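Local coordinates for putative uncharacterized protein (PDB 2ZQ5) that probably transfers a sulfuryl group from the donor PAPS to an acceptor, as a mycobacterial member of the sulfotransferase family with a P-loop-like nucleotide-binding fold, at residues Asp248-Gln253 and Phe335-Ser340; Gln311-Asp316 and Ala329-His334. All blocks are in the same frame, centred on the assembly; numbering follows the deposited sequence.

Contact 1 of 2, residues Asp248-Gln253 and Phe335-Ser340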
loop_
_atom_site.group_PDB
_atom_site.type_symbol
_atom_site.label_atom_id
_atom_site.label_comp_id
_atom_site.label_asym_id
_atom_site.label_seq_id
_atom_site.Cartn_x
_atom_site.Cartn_y
_atom_site.Cartn_z
ATOM N N ASP A 248 -7.775 1.477 18.838
ATOM C CA ASP A 248 -7.378 0.203 19.431
ATOM C C ASP A 248 -6.518 -0.661 18.510
ATOM O O ASP A 248 -6.405 -1.869 18.716
ATOM C CB ASP A 248 -8.632 -0.580 19.824
ATOM C CG ASP A 248 -9.529 -0.878 18.629
ATOM O OD1 ASP A 248 -9.237 -0.375 17.520
ATOM O OD2 ASP A 248 -10.531 -1.607 18.799
ATOM N N ALA A 249 -5.902 -0.045 17.507
ATOM C CA ALA A 249 -5.078 -0.789 16.560
ATOM C C ALA A 249 -3.881 -1.502 17.176
ATOM O O ALA A 249 -3.311 -1.055 18.174
ATOM C CB ALA A 249 -4.595 0.140 15.448
ATOM N N LEU A 250 -3.519 -2.625 16.563
ATOM C CA LEU A 250 -2.370 -3.422 16.977
ATOM C C LEU A 250 -1.398 -3.254 15.816
ATOM O O LEU A 250 -1.666 -3.700 14.701
ATOM C CB LEU A 250 -2.775 -4.888 17.145
ATOM C CG LEU A 250 -3.940 -5.115 18.113
ATOM C CD1 LEU A 250 -4.289 -6.593 18.150
ATOM C CD2 LEU A 250 -3.563 -4.613 19.503
ATOM N N VAL A 251 -0.273 -2.601 16.079
ATOM C CA VAL A 251 0.705 -2.317 15.036
ATOM C C VAL A 251 1.983 -3.135 15.159
ATOM O O VAL A 251 2.607 -3.171 16.219
ATOM C CB VAL A 251 1.065 -0.820 15.057
ATOM C CG1 VAL A 251 1.978 -0.485 13.892
ATOM C CG2 VAL A 251 -0.203 0.020 15.002
ATOM N N VAL A 252 2.365 -3.782 14.060
ATOM C CA VAL A 252 3.574 -4.596 14.006
ATOM C C VAL A 252 4.531 -4.002 12.980
ATOM O O VAL A 252 4.173 -3.840 11.813
ATOM C CB VAL A 252 3.269 -6.053 13.578
ATOM C CG1 VAL A 252 4.553 -6.869 13.555
ATOM C CG2 VAL A 252 2.257 -6.673 14.523
ATOM N N GLN A 253 5.743 -3.680 13.419
ATOM C CA GLN A 253 6.751 -3.118 12.529
ATOM C C GLN A 253 7.893 -4.103 12.323
ATOM O O GLN A 253 8.431 -4.656 13.285
ATOM C CB GLN A 253 7.315 -1.815 13.100
ATOM C CG GLN A 253 8.416 -1.209 12.235
ATOM C CD GLN A 253 8.997 0.054 12.825
ATOM O OE1 GLN A 253 9.095 0.193 14.043
ATOM N NE2 GLN A 253 9.403 0.979 11.963
ATOM N N PHE A 335 -0.218 -9.414 22.063
ATOM C CA PHE A 335 -1.483 -8.699 21.967
ATOM C C PHE A 335 -2.639 -9.379 22.698
ATOM O O PHE A 335 -3.777 -8.910 22.641
ATOM C CB PHE A 335 -1.859 -8.488 20.495
ATOM C CG PHE A 335 -0.919 -7.577 19.746
ATOM C CD1 PHE A 335 -0.517 -6.360 20.291
ATOM C CD2 PHE A 335 -0.475 -7.915 18.475
ATOM C CE1 PHE A 335 0.313 -5.493 19.571
ATOM C CE2 PHE A 335 0.354 -7.055 17.745
ATOM C CZ PHE A 335 0.746 -5.843 18.296
ATOM N N GLY A 336 -2.347 -10.479 23.385
ATOM C CA GLY A 336 -3.383 -11.187 24.119
ATOM C C GLY A 336 -4.401 -11.877 23.230
ATOM O O GLY A 336 -5.576 -11.985 23.587
ATOM N N LEU A 337 -3.949 -12.350 22.074
ATOM C CA LEU A 337 -4.821 -13.033 21.128
ATOM C C LEU A 337 -4.603 -14.541 21.176
ATOM O O LEU A 337 -3.486 -15.012 21.391
ATOM C CB LEU A 337 -4.556 -12.532 19.706
ATOM C CG LEU A 337 -4.613 -11.020 19.468
ATOM C CD1 LEU A 337 -4.322 -10.735 18.002
ATOM C CD2 LEU A 337 -5.981 -10.474 19.856
ATOM N N THR A 338 -5.677 -15.294 20.969
ATOM C CA THR A 338 -5.604 -16.748 20.977
ATOM C C THR A 338 -5.271 -17.257 19.578
ATOM O O THR A 338 -5.922 -16.880 18.603
ATOM C CB THR A 338 -6.945 -17.368 21.423
ATOM O OG1 THR A 338 -7.266 -16.912 22.742
ATOM C CG2 THR A 338 -6.860 -18.889 21.423
ATOM N N LEU A 339 -4.247 -18.098 19.484
ATOM C CA LEU A 339 -3.838 -18.668 18.206
ATOM C C LEU A 339 -4.449 -20.063 18.095
ATOM O O LEU A 339 -3.976 -21.009 18.724
ATOM C CB LEU A 339 -2.312 -18.755 18.128
ATOM C CG LEU A 339 -1.705 -19.251 16.814
ATOM C CD1 LEU A 339 -2.133 -18.350 15.662
ATOM C CD2 LEU A 339 -0.191 -19.274 16.943
ATOM N N SER A 340 -5.506 -20.177 17.294
ATOM C CA SER A 340 -6.214 -21.443 17.111
ATOM C C SER A 340 -5.444 -22.470 16.290
ATOM O O SER A 340 -4.473 -22.143 15.610
ATOM C CB SER A 340 -7.566 -21.190 16.442
ATOM O OG SER A 340 -7.399 -20.872 15.070
#
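L250 and F335 carry this contact, meeting almost head-on where the start of a β-strand faces the loop that follows helix 324-334. The principal interaction is a CH-pi contact: CB of L250 stands 3.8 Å from the centroid of the F335 ring and only 8° off its normal, so the methylene sits squarely over the middle of one face. Both side chains have CG anti to their carbonyl carbon, L250 with chi1 -56° and F335 with chi1 -66°, and this lets them reach toward each other.

Aliphatic contacts extend the fit. The branched end of L250 spreads over the root of the ring, its CD2 lying 3.6 Å from CD1 of F335. A looser touch joins CD1 of L250 to CD1 of L337 at 4.1 Å. V252, two residues further along the strand, meets the ring at its edge, bringing CG2 to 3.8 Å from CE2 of F335, near the ring plane.

The polar carbonyl O of V251 also lies near that plane, 3.9 Å from CZ of F335, while the V251 side chain points to the other side of the sheet, where it meets F300. No hydrogen bond links the two segments, and polar groups find partners elsewhere: F335 O accepts from R92 NH2, and the strand backbone pairs with P93 and F95 on one side and with Q311 and Y313 on the other. Phenylalanine suits this buried place because one broad face takes L250 CB while its edge meets V252 CG2, whereas G336 readily takes the positive phi of the turn. That turn is a Schellman motif ending helix 324-334, and its aromatic residue is anchored on an inner strand, next to the edge strand, of the parallel α/β sheet of the sulfotransferase fold.

Contact 2 of 2, residues Gln311-Asp316 and Ala329-His334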
loop_
_atom_site.group_PDB
_atom_site.type_symbol
_atom_site.label_atom_id
_atom_site.label_comp_id
_atom_site.label_asym_id
_atom_site.label_seq_id
_atom_site.Cartn_x
_atom_site.Cartn_y
_atom_site.Cartn_z
ATOM N N GLN A 311 0.265 -1.720 22.369
ATOM C CA GLN A 311 -0.325 -1.852 21.041
ATOM C C GLN A 311 0.698 -1.946 19.916
ATOM O O GLN A 311 0.335 -1.881 18.743
ATOM C CB GLN A 311 -1.264 -0.678 20.770
ATOM C CG GLN A 311 -2.514 -0.686 21.640
ATOM C CD GLN A 311 -3.402 0.524 21.420
ATOM O OE1 GLN A 311 -3.959 0.721 20.333
ATOM N NE2 GLN A 311 -3.540 1.348 22.448
ATOM N N PHE A 312 1.968 -2.111 20.268
ATOM C CA PHE A 312 3.031 -2.195 19.267
ATOM C C PHE A 312 3.924 -3.405 19.468
ATOM O O PHE A 312 4.144 -3.849 20.597
ATOM C CB PHE A 312 3.894 -0.929 19.312
ATOM C CG PHE A 312 3.172 0.309 18.884
ATOM C CD1 PHE A 312 3.281 0.781 17.578
ATOM C CD2 PHE A 312 2.346 0.984 19.774
ATOM C CE1 PHE A 312 2.575 1.908 17.168
ATOM C CE2 PHE A 312 1.636 2.109 19.375
ATOM C CZ PHE A 312 1.748 2.574 18.068
ATOM N N TYR A 313 4.440 -3.930 18.363
ATOM C CA TYR A 313 5.331 -5.082 18.399
ATOM C C TYR A 313 6.375 -4.918 17.303
ATOM O O TYR A 313 6.043 -4.549 16.176
ATOM C CB TYR A 313 4.551 -6.380 18.162
ATOM C CG TYR A 313 5.359 -7.638 18.413
ATOM C CD1 TYR A 313 5.319 -8.281 19.648
ATOM C CD2 TYR A 313 6.180 -8.172 17.421
ATOM C CE1 TYR A 313 6.078 -9.424 19.890
ATOM C CE2 TYR A 313 6.947 -9.312 17.653
ATOM C CZ TYR A 313 6.888 -9.932 18.887
ATOM O OH TYR A 313 7.643 -11.062 19.112
ATOM N N ASP A 314 7.634 -5.181 17.641
ATOM C CA ASP A 314 8.730 -5.081 16.684
ATOM C C ASP A 314 9.215 -6.470 16.310
ATOM O O ASP A 314 9.522 -7.284 17.185
ATOM C CB ASP A 314 9.892 -4.288 17.281
ATOM C CG ASP A 314 9.531 -2.848 17.553
ATOM O OD1 ASP A 314 9.307 -2.095 16.579
ATOM O OD2 ASP A 314 9.464 -2.469 18.739
ATOM N N VAL A 315 9.284 -6.737 15.011
ATOM C CA VAL A 315 9.737 -8.027 14.513
ATOM C C VAL A 315 11.040 -7.869 13.746
ATOM O O VAL A 315 11.150 -7.011 12.872
ATOM C CB VAL A 315 8.701 -8.659 13.555
ATOM C CG1 VAL A 315 9.267 -9.935 12.946
ATOM C CG2 VAL A 315 7.412 -8.952 14.296
ATOM N N ASP A 316 12.030 -8.692 14.074
ATOM C CA ASP A 316 13.308 -8.640 13.375
ATOM C C ASP A 316 13.268 -9.639 12.231
ATOM O O ASP A 316 12.834 -10.779 12.407
ATOM C CB ASP A 316 14.461 -8.979 14.322
ATOM C CG ASP A 316 14.756 -7.863 15.302
ATOM O OD1 ASP A 316 15.025 -6.728 14.850
ATOM O OD2 ASP A 316 14.722 -8.119 16.523
ATOM N N ALA A 329 3.308 -16.617 16.830
ATOM C CA ALA A 329 2.790 -17.043 18.123
ATOM C C ALA A 329 3.104 -15.997 19.185
ATOM O O ALA A 329 2.290 -15.742 20.070
ATOM C CB ALA A 329 3.391 -18.388 18.516
ATOM N N ASP A 330 4.282 -15.387 19.092
ATOM C CA ASP A 330 4.673 -14.376 20.064
ATOM C C ASP A 330 3.897 -13.079 19.847
ATOM O O ASP A 330 3.622 -12.349 20.795
ATOM C CB ASP A 330 6.178 -14.108 19.992
ATOM C CG ASP A 330 6.712 -13.467 21.259
ATOM O OD1 ASP A 330 6.568 -14.080 22.336
ATOM O OD2 ASP A 330 7.270 -12.352 21.185
ATOM N N ILE A 331 3.551 -12.794 18.595
ATOM C CA ILE A 331 2.778 -11.598 18.282
ATOM C C ILE A 331 1.393 -11.744 18.909
ATOM O O ILE A 331 0.885 -10.817 19.541
ATOM C CB ILE A 331 2.647 -11.404 16.755
ATOM C CG1 ILE A 331 4.003 -10.997 16.174
ATOM C CG2 ILE A 331 1.590 -10.346 16.442
ATOM C CD1 ILE A 331 4.038 -10.942 14.664
ATOM N N TYR A 332 0.787 -12.916 18.737
ATOM C CA TYR A 332 -0.527 -13.173 19.317
ATOM C C TYR A 332 -0.451 -13.076 20.840
ATOM O O TYR A 332 -1.317 -12.479 21.477
ATOM C CB TYR A 332 -1.032 -14.563 18.924
ATOM C CG TYR A 332 -1.759 -14.623 17.596
ATOM C CD1 TYR A 332 -1.110 -14.306 16.403
ATOM C CD2 TYR A 332 -3.094 -15.023 17.533
ATOM C CE1 TYR A 332 -1.774 -14.392 15.179
ATOM C CE2 TYR A 332 -3.765 -15.111 16.318
ATOM C CZ TYR A 332 -3.099 -14.796 15.144
ATOM O OH TYR A 332 -3.751 -14.905 13.936
ATOM N N ARG A 333 0.596 -13.662 21.415
ATOM C CA ARG A 333 0.785 -13.635 22.860
ATOM C C ARG A 333 0.872 -12.197 23.356
ATOM O O ARG A 333 0.188 -11.812 24.303
ATOM C CB ARG A 333 2.070 -14.376 23.242
ATOM C CG ARG A 333 2.367 -14.364 24.739
ATOM C CD ARG A 333 3.815 -14.745 25.023
ATOM N NE ARG A 333 4.750 -13.803 24.409
ATOM C CZ ARG A 333 4.836 -12.514 24.728
ATOM N NH1 ARG A 333 4.044 -12.003 25.661
ATOM N NH2 ARG A 333 5.707 -11.732 24.105
ATOM N N HIS A 334 1.721 -11.408 22.704
ATOM C CA HIS A 334 1.916 -10.012 23.072
ATOM C C HIS A 334 0.606 -9.224 23.089
ATOM O O HIS A 334 0.349 -8.455 24.015
ATOM C CB HIS A 334 2.892 -9.348 22.099
ATOM C CG HIS A 334 3.199 -7.921 22.430
ATOM N ND1 HIS A 334 3.933 -7.555 23.539
ATOM C CD2 HIS A 334 2.866 -6.768 21.803
ATOM C CE1 HIS A 334 4.039 -6.240 23.579
ATOM N NE2 HIS A 334 3.400 -5.737 22.537
#
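Y313 fills the tight part of this strand-helix interface, its ring set among I331, D330 and H334. CG is anti to the backbone N (chi1 -170°), which sends the ring from strand 312-316 out to the helix. I331 crosses it at about a right angle, with CG1 over one face, displaced toward the rim and 3.7 Å from CE2 of Y313. Beyond the ring, CD1 of I331 meets CG2 of V315 at 3.9 Å. β-Branched V315 and I331 suit strand and helix here, since their methyl groups meet each other while the I331 methylene lies on the tyrosine face.

H334 lies on another side of the tyrosine. The edge of Y313 is directed at the imidazole face in an offset edge-to-face pair, with the planes 64° apart and CD1 of Y313 3.5 Å from CG of H334. H334 NE2 also gives a weak, bent hydrogen bond of 2.8 Å to F312 O.

The outer side is polar and less buried. The Y313 hydroxyl donates a very short bond, 2.5 Å, to OD2 of D330 through the oxygen's anti lone pair. R333, exposed one turn on, grips OD1 of D330 side-on through NE and NH2, with NE at 2.8 Å from that oxygen. Its positive charge probably keeps the aspartate ionised, and a tyrosine can span the apolar interior and still reach this pair.

Strand 312-316 is the sheet's edge strand within the chain, bonded to strand 250-255; helix 324-334 runs nearly antiparallel along it, while F312 faces the other way, onto helices 239-245 and 282-304.

Both contacts fasten the end of helix 324-334 and its following loop to neighbouring strands of one parallel sheet, and contact 2 is nested within the chain segment that contact 1 closes. Contact 1 is the more buried and relies on carbon-to-carbon packing, as befits an inner strand; contact 2, on the edge strand, joins apolar packing to hydrogen bonds and a charged pair toward its partly exposed side. They meet directly: the side chains of F335 and Y313 touch, as do those of V252 and V315. The helix-ending turn adds a probable hydrogen bond from L337 N to Y332 O (2.7 Å), and strand pairing another from V251 N to Q311 O (2.8 Å).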